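Alanine racemase (Actinobacillus succinogenes, PDB 3C3K) is of unknown function but has the two-lobed fold of periplasmic binding proteins, as in the ligand-sensing domains of LacI-type regulators. Local coordinates at residues Y114-Q118 / W269-R273; I127-N131 / E143-L147; D108-S112 / Y138-R142. All coordinates share one frame. Residue numbers count along the deposited sequence, not the author numbering.

Contact 1: Y114-Q118 / W269-R273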
# COMPACT_ATOMS: atom_id res chain seq x y z
N TYR B 114 20.40 -15.97 -8.42
CA TYR B 114 20.89 -14.94 -9.36
C TYR B 114 21.31 -13.68 -8.65
O TYR B 114 22.29 -13.11 -9.01
CB TYR B 114 19.80 -14.52 -10.35
CG TYR B 114 20.35 -13.71 -11.51
CD1 TYR B 114 20.41 -12.32 -11.46
CD2 TYR B 114 20.80 -14.34 -12.67
CE1 TYR B 114 20.91 -11.57 -12.55
CE2 TYR B 114 21.31 -13.62 -13.77
CZ TYR B 114 21.39 -12.23 -13.68
OH TYR B 114 21.87 -11.55 -14.78
N VAL B 115 20.53 -13.23 -7.69
CA VAL B 115 20.91 -12.11 -6.77
C VAL B 115 22.25 -12.34 -6.11
O VAL B 115 23.15 -11.51 -6.22
CB VAL B 115 19.82 -11.83 -5.75
CG1 VAL B 115 20.37 -10.86 -4.65
CG2 VAL B 115 18.55 -11.24 -6.51
N VAL B 116 22.41 -13.48 -5.45
CA VAL B 116 23.70 -13.84 -4.85
C VAL B 116 24.82 -13.94 -5.89
O VAL B 116 25.91 -13.41 -5.66
CB VAL B 116 23.61 -15.14 -4.07
CG1 VAL B 116 24.98 -15.53 -3.54
CG2 VAL B 116 22.62 -14.96 -2.93
N ASP B 117 24.57 -14.56 -7.03
CA ASP B 117 25.65 -14.62 -8.00
C ASP B 117 26.10 -13.22 -8.42
O ASP B 117 27.29 -13.03 -8.60
CB ASP B 117 25.26 -15.38 -9.27
CG ASP B 117 25.07 -16.84 -9.03
OD1 ASP B 117 25.45 -17.36 -7.96
OD2 ASP B 117 24.51 -17.46 -9.93
N GLN B 118 25.17 -12.26 -8.57
CA GLN B 118 25.55 -10.91 -9.01
C GLN B 118 26.33 -10.18 -7.95
O GLN B 118 27.33 -9.56 -8.24
CB GLN B 118 24.33 -10.07 -9.38
CG GLN B 118 23.51 -10.62 -10.52
CD GLN B 118 24.34 -11.23 -11.58
OE1 GLN B 118 25.09 -10.53 -12.27
NE2 GLN B 118 24.18 -12.54 -11.78
N TRP B 269 10.94 -12.97 -14.06
CA TRP B 269 11.43 -11.87 -13.21
C TRP B 269 12.60 -11.20 -13.89
O TRP B 269 13.26 -11.82 -14.72
CB TRP B 269 11.88 -12.43 -11.86
CG TRP B 269 12.87 -13.54 -12.01
CD1 TRP B 269 12.59 -14.87 -12.07
CD2 TRP B 269 14.29 -13.41 -12.13
NE1 TRP B 269 13.75 -15.59 -12.24
CE2 TRP B 269 14.81 -14.71 -12.26
CE3 TRP B 269 15.18 -12.31 -12.15
CZ2 TRP B 269 16.18 -14.96 -12.41
CZ3 TRP B 269 16.56 -12.55 -12.31
CH2 TRP B 269 17.04 -13.86 -12.46
N LYS B 270 12.91 -9.98 -13.51
CA LYS B 270 14.07 -9.30 -14.06
C LYS B 270 14.91 -8.73 -12.92
O LYS B 270 14.38 -8.15 -11.97
CB LYS B 270 13.64 -8.19 -15.07
CG LYS B 270 14.82 -7.66 -15.89
CD LYS B 270 14.52 -6.44 -16.85
CE LYS B 270 15.55 -6.38 -18.07
NZ LYS B 270 14.82 -6.11 -19.44
N PHE B 271 16.23 -8.87 -13.03
CA PHE B 271 17.12 -8.25 -12.05
C PHE B 271 17.36 -6.90 -12.56
O PHE B 271 17.87 -6.76 -13.63
CB PHE B 271 18.42 -8.96 -12.02
CG PHE B 271 19.37 -8.44 -11.02
CD1 PHE B 271 19.24 -8.80 -9.68
CD2 PHE B 271 20.46 -7.67 -11.41
CE1 PHE B 271 20.16 -8.41 -8.77
CE2 PHE B 271 21.41 -7.26 -10.50
CZ PHE B 271 21.26 -7.61 -9.18
N VAL B 272 16.92 -5.91 -11.82
CA VAL B 272 17.02 -4.50 -12.26
C VAL B 272 18.10 -3.80 -11.41
O VAL B 272 17.96 -3.64 -10.22
CB VAL B 272 15.66 -3.80 -12.14
CG1 VAL B 272 15.82 -2.36 -12.31
CG2 VAL B 272 14.65 -4.40 -13.17
N ARG B 273 19.20 -3.44 -12.07
CA ARG B 273 20.39 -2.87 -11.43
C ARG B 273 20.25 -1.40 -11.21
O ARG B 273 20.09 -0.63 -12.18
CB ARG B 273 21.61 -3.07 -12.29
CG ARG B 273 21.70 -4.46 -12.85
CD ARG B 273 22.57 -4.54 -14.13
NE ARG B 273 22.78 -5.95 -14.44
CZ ARG B 273 23.57 -6.73 -13.72
NH1 ARG B 273 23.69 -8.01 -14.03
NH2 ARG B 273 24.25 -6.23 -12.68
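An aromatic cluster of Tyr114, Trp269 and Phe271 joins helix 108-121 to strand 270-272 in this periplasmic binding protein-like fold. The axes of the segments pass 10.5 Å apart at 36°. The Tyr114 ring is the hub. Trp269 turns an edge to its face in an offset edge-to-face pair, with centroids 5.2 Å apart and planes at 60°. Tyr114 in turn points an edge at the face of Phe271, with centroids 5.6 Å apart and planes at 62°.

Aliphatic groups fill in around Phe271. Gln118 CG makes a CH-pi contact over the face of the Phe271 ring, 4.1 Å from the centroid. Val115 CG2 meets the ring edge at Phe271 CE1, 4.0 Å away. Val115 and Trp269 also touch Val235 of strand 234-236, the antiparallel partner of strand 270-272.

Two weak hydrogen bonds add to this. Gln118 NE2 makes a weak hydrogen bond to Tyr114 O one turn back, at 3.4 Å. Across the segments, Arg273 NH1 donates a weak hydrogen bond to Gln118 OE1, also at 3.4 Å.

Contact 2: I127-N131 / E143-L147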
# COMPACT_ATOMS: atom_id res chain seq x y z
N ILE B 127 27.40 -11.56 2.49
CA ILE B 127 26.09 -11.16 2.06
C ILE B 127 25.14 -11.65 3.14
O ILE B 127 25.16 -12.85 3.49
CB ILE B 127 25.73 -11.78 0.68
CG1 ILE B 127 26.72 -11.33 -0.40
CG2 ILE B 127 24.25 -11.41 0.28
CD1 ILE B 127 26.82 -12.24 -1.57
N ALA B 128 24.32 -10.75 3.67
CA ALA B 128 23.29 -11.04 4.69
C ALA B 128 21.93 -11.02 4.02
O ALA B 128 21.77 -10.47 2.90
CB ALA B 128 23.34 -9.96 5.88
N LEU B 129 20.96 -11.67 4.68
CA LEU B 129 19.57 -11.73 4.24
C LEU B 129 18.65 -11.14 5.32
O LEU B 129 18.80 -11.43 6.52
CB LEU B 129 19.17 -13.19 3.91
CG LEU B 129 17.74 -13.47 3.42
CD1 LEU B 129 17.65 -13.08 1.89
CD2 LEU B 129 17.36 -14.95 3.57
N ILE B 130 17.76 -10.24 4.91
CA ILE B 130 16.68 -9.84 5.80
C ILE B 130 15.46 -10.61 5.27
O ILE B 130 15.00 -10.37 4.12
CB ILE B 130 16.41 -8.29 5.79
CG1 ILE B 130 17.63 -7.54 6.27
CG2 ILE B 130 15.20 -7.95 6.75
CD1 ILE B 130 17.50 -6.04 6.27
N ASN B 131 14.99 -11.58 6.05
CA ASN B 131 13.81 -12.34 5.63
C ASN B 131 12.59 -11.89 6.47
O ASN B 131 12.74 -11.09 7.40
CB ASN B 131 14.11 -13.85 5.74
CG ASN B 131 13.24 -14.69 4.84
OD1 ASN B 131 12.20 -14.23 4.36
ND2 ASN B 131 13.61 -15.97 4.67
N GLU B 143 15.19 -17.84 1.12
CA GLU B 143 16.19 -18.20 2.13
C GLU B 143 17.10 -19.37 1.70
O GLU B 143 18.29 -19.28 1.92
CB GLU B 143 15.53 -18.43 3.50
CG GLU B 143 16.49 -18.75 4.63
CD GLU B 143 15.89 -18.76 6.04
OE1 GLU B 143 15.24 -17.79 6.46
OE2 GLU B 143 16.13 -19.73 6.79
N SER B 144 16.55 -20.44 1.07
CA SER B 144 17.33 -21.63 0.70
C SER B 144 18.22 -21.22 -0.41
O SER B 144 19.36 -21.58 -0.41
CB SER B 144 16.50 -22.75 -0.00
OG SER B 144 15.38 -23.15 0.69
N GLY B 145 17.64 -20.57 -1.41
CA GLY B 145 18.35 -20.10 -2.57
C GLY B 145 19.58 -19.30 -2.08
O GLY B 145 20.68 -19.58 -2.53
N TYR B 146 19.38 -18.36 -1.14
CA TYR B 146 20.48 -17.55 -0.57
C TYR B 146 21.53 -18.46 0.12
O TYR B 146 22.70 -18.35 -0.13
CB TYR B 146 19.91 -16.56 0.48
CG TYR B 146 20.86 -16.03 1.54
CD1 TYR B 146 20.84 -16.55 2.86
CD2 TYR B 146 21.71 -14.94 1.28
CE1 TYR B 146 21.68 -16.07 3.85
CE2 TYR B 146 22.54 -14.43 2.30
CZ TYR B 146 22.54 -15.04 3.58
OH TYR B 146 23.36 -14.58 4.59
N LEU B 147 21.11 -19.35 1.01
CA LEU B 147 22.07 -20.14 1.82
C LEU B 147 22.86 -21.13 0.94
O LEU B 147 24.09 -21.25 1.04
CB LEU B 147 21.30 -20.96 2.81
CG LEU B 147 20.79 -20.22 4.03
CD1 LEU B 147 19.94 -21.21 4.85
CD2 LEU B 147 22.00 -19.77 4.77
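The shortest polar link is the hydrogen bond from Tyr146 OH to the backbone oxygen Ile127 O, at 2.7 Å. The same hydroxyl is also hydrogen-bonded to the backbone N of Arg159, so it joins two neighbouring strands of the sheet. At the other end of the segments, Asn131 ND2 donates to Glu143 OE1 at 3.0 Å. The amide nitrogen also bonds to the backbone oxygen of Ala139, one turn earlier in the helix. Glu143 OE1 has a further and stronger partner in the hydroxyl of Tyr162.

Between these polar ends lies Leu129. Its CB sits over the face of the Tyr146 ring in a CH-pi contact, 3.7 Å from the centroid and only 5° off the ring normal. Its CD2 reaches the helix backbone at Glu143 CA, 3.7 Å away. Ile127 CG2 packs against Tyr146 CE2 at 4.0 Å.

Strand and helix run antiparallel, at 173°, with the axes of the two segments 9.8 Å apart. They are the first two elements of a beta-alpha-beta crossover: strand 127-131, helix 137-152, then strand 159-162, which lies parallel and next to the first strand. Ile160 of that last strand touches Glu143, Tyr146 and Leu147. Ile130 instead packs on helix 168-179.

The buried hydroxyl of Tyr146 and the buried amide of Asn131 both have partners. Tyr146 combines an apolar ring face with a bonded hydroxyl. This turn of the helix is thus held to the sheet by two directed bonds, at Glu143 and Tyr146, as well as by hydrophobic packing.

Contact 3: D108-S112 / Y138-R142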
# COMPACT_ATOMS: atom_id res chain seq x y z
N ASP B 108 11.16 -18.16 -7.48
CA ASP B 108 11.87 -17.51 -6.39
C ASP B 108 13.26 -18.05 -6.18
O ASP B 108 14.17 -17.31 -5.76
CB ASP B 108 11.05 -17.60 -5.13
CG ASP B 108 9.89 -16.60 -5.14
OD1 ASP B 108 10.22 -15.42 -5.24
OD2 ASP B 108 8.70 -16.96 -5.15
N VAL B 109 13.43 -19.34 -6.40
CA VAL B 109 14.78 -19.93 -6.21
C VAL B 109 15.72 -19.43 -7.25
O VAL B 109 16.79 -19.02 -6.88
CB VAL B 109 14.77 -21.46 -6.23
CG1 VAL B 109 16.23 -22.04 -6.05
CG2 VAL B 109 13.97 -21.90 -5.10
N ALA B 110 15.31 -19.38 -8.52
CA ALA B 110 16.23 -18.89 -9.56
C ALA B 110 16.57 -17.41 -9.36
O ALA B 110 17.73 -17.03 -9.51
CB ALA B 110 15.69 -19.11 -11.00
N ALA B 111 15.57 -16.57 -9.05
CA ALA B 111 15.83 -15.15 -8.78
C ALA B 111 16.77 -14.94 -7.61
O ALA B 111 17.63 -14.11 -7.73
CB ALA B 111 14.54 -14.40 -8.53
N SER B 112 16.58 -15.62 -6.46
CA SER B 112 17.46 -15.36 -5.35
C SER B 112 18.87 -15.87 -5.53
O SER B 112 19.78 -15.21 -5.09
CB SER B 112 16.88 -15.78 -4.00
OG SER B 112 16.18 -16.94 -4.23
N TYR B 138 7.42 -18.75 -0.66
CA TYR B 138 8.40 -17.93 -1.32
C TYR B 138 9.47 -17.43 -0.32
O TYR B 138 10.61 -17.27 -0.69
CB TYR B 138 7.80 -16.78 -2.10
CG TYR B 138 6.88 -15.86 -1.33
CD1 TYR B 138 7.37 -14.84 -0.50
CD2 TYR B 138 5.48 -15.94 -1.54
CE1 TYR B 138 6.44 -13.97 0.18
CE2 TYR B 138 4.60 -15.10 -0.89
CZ TYR B 138 5.08 -14.11 -0.06
OH TYR B 138 4.11 -13.28 0.50
N ALA B 139 9.11 -17.19 0.93
CA ALA B 139 10.15 -16.71 1.84
C ALA B 139 11.13 -17.83 2.16
O ALA B 139 12.34 -17.59 2.37
CB ALA B 139 9.56 -16.08 3.12
N GLN B 140 10.62 -19.06 2.18
CA GLN B 140 11.48 -20.24 2.41
C GLN B 140 12.46 -20.44 1.21
O GLN B 140 13.66 -20.69 1.40
CB GLN B 140 10.60 -21.46 2.56
CG GLN B 140 9.72 -21.49 3.89
CD GLN B 140 8.72 -22.61 3.81
OE1 GLN B 140 9.05 -23.65 3.32
NE2 GLN B 140 7.50 -22.38 4.22
N HIS B 141 11.95 -20.29 0.00
CA HIS B 141 12.73 -20.51 -1.21
C HIS B 141 13.81 -19.44 -1.34
O HIS B 141 14.93 -19.72 -1.84
CB HIS B 141 11.83 -20.38 -2.44
CG HIS B 141 11.03 -21.60 -2.74
ND1 HIS B 141 11.25 -22.81 -2.12
CD2 HIS B 141 10.00 -21.79 -3.59
CE1 HIS B 141 10.40 -23.71 -2.59
NE2 HIS B 141 9.65 -23.12 -3.50
N ARG B 142 13.47 -18.20 -0.97
CA ARG B 142 14.47 -17.13 -1.09
C ARG B 142 15.55 -17.39 -0.08
O ARG B 142 16.70 -17.22 -0.38
CB ARG B 142 13.85 -15.71 -0.93
CG ARG B 142 12.95 -15.24 -2.19
CD ARG B 142 12.08 -13.97 -1.85
NE ARG B 142 10.97 -13.93 -2.79
CZ ARG B 142 9.92 -13.14 -2.73
NH1 ARG B 142 9.84 -12.18 -1.81
NH2 ARG B 142 8.97 -13.28 -3.66
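Asp108 OD1 accepts two hydrogen bonds from one guanidinium, and these form a salt bridge. Arg142 NH2 lies 2.9 Å from Asp108 OD1, and Arg142 NE lies 3.0 Å from the same oxygen. Arg142 NH2 also bonds to O2 of a bound glycerol, probably from the crystallisation liquor. Arg142 NH1 is also hydrogen-bonded, and Tyr138 N weakly so to Glu94 OE1. Phe219 adds a cation-pi contact to the Arg142 side chain. The other carboxylate oxygen, Asp108 OD2, lies 3.2 Å from Tyr138 CB.

Ser112 is satisfied within its own helix. Ser112 OG donates to Asp108 O at 2.6 Å, and that carbonyl also receives the backbone bond from Ser112 N at 3.0 Å.

Val109 CG2 lies over the face of the His141 ring, 4.2 Å from its centroid.

The axes of the segments pass 8.7 Å apart at 38°. Helix 108-121 follows strand 102-105 of the six-stranded sheet. Helix 137-152 follows strand 127-131 of the four-stranded sheet, and the contact joins the N-terminal parts of both helices.

In the fold
Contact 2 is the buried one. Contact 3 is partly buried and lies nearest the centre of the chain. Contact 1 is at the surface. Helix 108-121 serves contacts 1 and 3, and helix 137-152 serves contacts 2 and 3, so contact 3 is the shared link. Trp269 packs on Ala111, and Val116 packs on Tyr146 and Ile127, so each contact leans on the others. Asn131 ND2 hydrogen-bonds to Ala139 O, tying contact 2 to contact 3. The chemistry differs from place to place. Contact 1 relies on aromatic rings with a weak polar fringe, contact 2 on a tyrosine-backbone bond and an amide-carboxylate bond around apolar packing, and contact 3 on a salt bridge.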